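PDB 1VMH: uncharacterized conserved protein YjbQ/UPF0047 family, ortholog yugU B.subtilis from Clostridium acetobutylicum, which is of unknown function but belongs to the UPF0047 family, with a YjbQ-like fold and three chains in its assembly. Local coordinates for residues H56-I61 with E130-R135. Residues are numbered along the deposited sequence; the frame is centred on the assembly and turned at random.
Sequences HTTAGI and EFDGPR
Thr58 O accepts the one direct hydrogen bond between the two segments, from Phe131 N at 3.2 Å; the donor lies in the carbonyl plane and the N-H...O angle is a modest 141°. The bond closes the end of an antiparallel pairing: Ala59 and Glu130 form a non-hydrogen-bonded pair, their CA atoms 4.6 Å apart and both side chains on the same face of the sheet. Before Ala59 the chain runs through a type I turn from His56, which brings Thr58 up to the partner strand's exit.

The segments bury 216 Å² between them. Thr58 OG1 and CB each come 3.8 Å from Asp132 CB, and Phe131 CB packs 3.4 Å from the backbone carbonyl O of Thr58, which lies at the ring edge near the ring plane.

Polar side chains bond along the loop. With CG anti to the backbone N of Glu130 (chi1 172°), the chi2 bend curls the carboxylate forward over the following loop, where OE1 accepts a hydrogen bond from Asp132 N at 2.9 Å, from above the carboxylate plane. Glu130 OE1 also approaches Ala59 CB (4.0 Å) and forms a salt bridge with Arg137, while OE2 bonds Thr23. Thr58 OG1, itself bonded to Arg137, shares a water with Asp132 OD2, to which that water donates at 2.6 Å. The same OD2 forms a salt bridge with Arg135 NH2 (3.1 Å) and bonds Asn95.

The contact thus lies where strands 59-65 and 124-130 of the three-stranded sheet meet the loop into strand 136-143; helix 96-105 packs against Phe131 through Ala98 and Lys101, and against Thr58 through His99.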
loop_
_atom_site.group_PDB
_atom_site.type_symbol
_atom_site.label_atom_id
_atom_site.label_comp_id
_atom_site.label_asym_id
_atom_site.label_seq_id
_atom_site.Cartn_x
_atom_site.Cartn_y
_atom_site.Cartn_z
ATOM N N HIS A 56 -5.712 12.342 -5.864
ATOM C CA HIS A 56 -6.225 13.156 -4.781
ATOM C C HIS A 56 -5.608 12.733 -3.459
ATOM O O HIS A 56 -5.619 11.564 -3.130
ATOM C CB HIS A 56 -7.731 12.962 -4.717
ATOM C CG HIS A 56 -8.403 13.262 -6.017
ATOM N ND1 HIS A 56 -8.489 14.543 -6.520
ATOM C CD2 HIS A 56 -9.037 12.460 -6.907
ATOM C CE1 HIS A 56 -9.126 14.504 -7.686
ATOM N NE2 HIS A 56 -9.483 13.258 -7.929
ATOM N N THR A 57 -5.140 13.682 -2.674
ATOM C CA THR A 57 -4.475 13.392 -1.415
ATOM C C THR A 57 -5.423 13.083 -0.253
ATOM O O THR A 57 -4.954 12.717 0.807
ATOM C CB THR A 57 -3.524 14.494 -1.052
ATOM O OG1 THR A 57 -4.255 15.705 -0.934
ATOM C CG2 THR A 57 -2.437 14.630 -2.101
ATOM N N THR A 58 -6.733 13.206 -0.487
ATOM C CA THR A 58 -7.764 12.892 0.509
ATOM C C THR A 58 -8.667 11.753 0.044
ATOM O O THR A 58 -9.770 11.561 0.553
ATOM C CB THR A 58 -8.565 14.107 0.857
ATOM O OG1 THR A 58 -9.027 14.695 -0.361
ATOM C CG2 THR A 58 -7.716 15.099 1.626
ATOM N N ALA A 59 -8.148 10.939 -0.883
ATOM C CA ALA A 59 -8.794 9.718 -1.313
ATOM C C ALA A 59 -7.682 8.709 -1.676
ATOM O O ALA A 59 -6.507 9.049 -1.744
ATOM C CB ALA A 59 -9.720 9.970 -2.456
ATOM N N GLY A 60 -8.074 7.468 -1.895
ATOM C CA GLY A 60 -7.119 6.439 -2.225
ATOM C C GLY A 60 -7.782 5.318 -3.001
ATOM O O GLY A 60 -8.910 5.464 -3.514
ATOM N N ILE A 61 -7.027 4.232 -3.156
ATOM C CA ILE A 61 -7.495 3.035 -3.870
ATOM C C ILE A 61 -7.248 1.831 -2.978
ATOM O O ILE A 61 -6.184 1.717 -2.378
ATOM C CB ILE A 61 -6.740 2.805 -5.200
ATOM C CG1 ILE A 61 -6.733 4.076 -6.074
ATOM C CG2 ILE A 61 -7.300 1.604 -5.942
ATOM C CD1 ILE A 61 -8.035 4.536 -6.670
ATOM N N GLU A 130 -13.131 7.374 -1.003
ATOM C CA GLU A 130 -13.289 8.787 -0.746
ATOM C C GLU A 130 -13.272 9.019 0.738
ATOM O O GLU A 130 -14.070 8.408 1.451
ATOM C CB GLU A 130 -14.614 9.266 -1.344
ATOM C CG GLU A 130 -14.998 10.709 -0.979
ATOM C CD GLU A 130 -14.052 11.690 -1.618
ATOM O OE1 GLU A 130 -12.956 11.903 -1.076
ATOM O OE2 GLU A 130 -14.404 12.274 -2.666
ATOM N N PHE A 131 -12.444 9.965 1.197
ATOM C CA PHE A 131 -12.480 10.417 2.585
ATOM C C PHE A 131 -12.830 11.900 2.836
ATOM O O PHE A 131 -12.910 12.320 4.004
ATOM C CB PHE A 131 -11.185 10.047 3.289
ATOM C CG PHE A 131 -10.928 8.556 3.294
ATOM C CD1 PHE A 131 -11.777 7.695 3.984
ATOM C CD2 PHE A 131 -9.858 8.023 2.588
ATOM C CE1 PHE A 131 -11.544 6.322 4.002
ATOM C CE2 PHE A 131 -9.619 6.645 2.591
ATOM C CZ PHE A 131 -10.456 5.811 3.274
ATOM N N ASP A 132 -13.031 12.665 1.769
ATOM C CA ASP A 132 -13.418 14.094 1.857
ATOM C C ASP A 132 -14.397 14.499 0.774
ATOM O O ASP A 132 -14.191 15.487 0.071
ATOM C CB ASP A 132 -12.183 14.994 1.815
ATOM C CG ASP A 132 -12.496 16.441 2.204
ATOM O OD1 ASP A 132 -13.403 16.676 3.037
ATOM O OD2 ASP A 132 -11.797 17.327 1.680
ATOM N N GLY A 133 -15.465 13.718 0.624
ATOM C CA GLY A 133 -16.499 14.049 -0.358
ATOM C C GLY A 133 -17.544 14.964 0.255
ATOM O O GLY A 133 -17.459 15.300 1.428
ATOM N N PRO A 134 -18.551 15.346 -0.535
ATOM C CA PRO A 134 -18.778 15.022 -1.946
ATOM C C PRO A 134 -17.950 15.931 -2.856
ATOM O O PRO A 134 -17.887 17.154 -2.658
ATOM C CB PRO A 134 -20.277 15.286 -2.110
ATOM C CG PRO A 134 -20.545 16.387 -1.177
ATOM C CD PRO A 134 -19.645 16.174 0.006
ATOM N N ARG A 135 -17.307 15.332 -3.845
ATOM C CA ARG A 135 -16.417 16.053 -4.729
ATOM C C ARG A 135 -16.413 15.429 -6.118
ATOM O O ARG A 135 -16.769 14.265 -6.312
ATOM C CB ARG A 135 -14.991 16.063 -4.170
ATOM C CG ARG A 135 -14.778 16.967 -2.965
ATOM C CD ARG A 135 -13.335 16.927 -2.511
ATOM N NE ARG A 135 -13.083 17.750 -1.330
ATOM C CZ ARG A 135 -12.781 19.047 -1.344
ATOM N NH1 ARG A 135 -12.681 19.722 -2.486
ATOM N NH2 ARG A 135 -12.568 19.679 -0.199
HETATM O O HOH W 1 -9.799 17.364 -0.027
#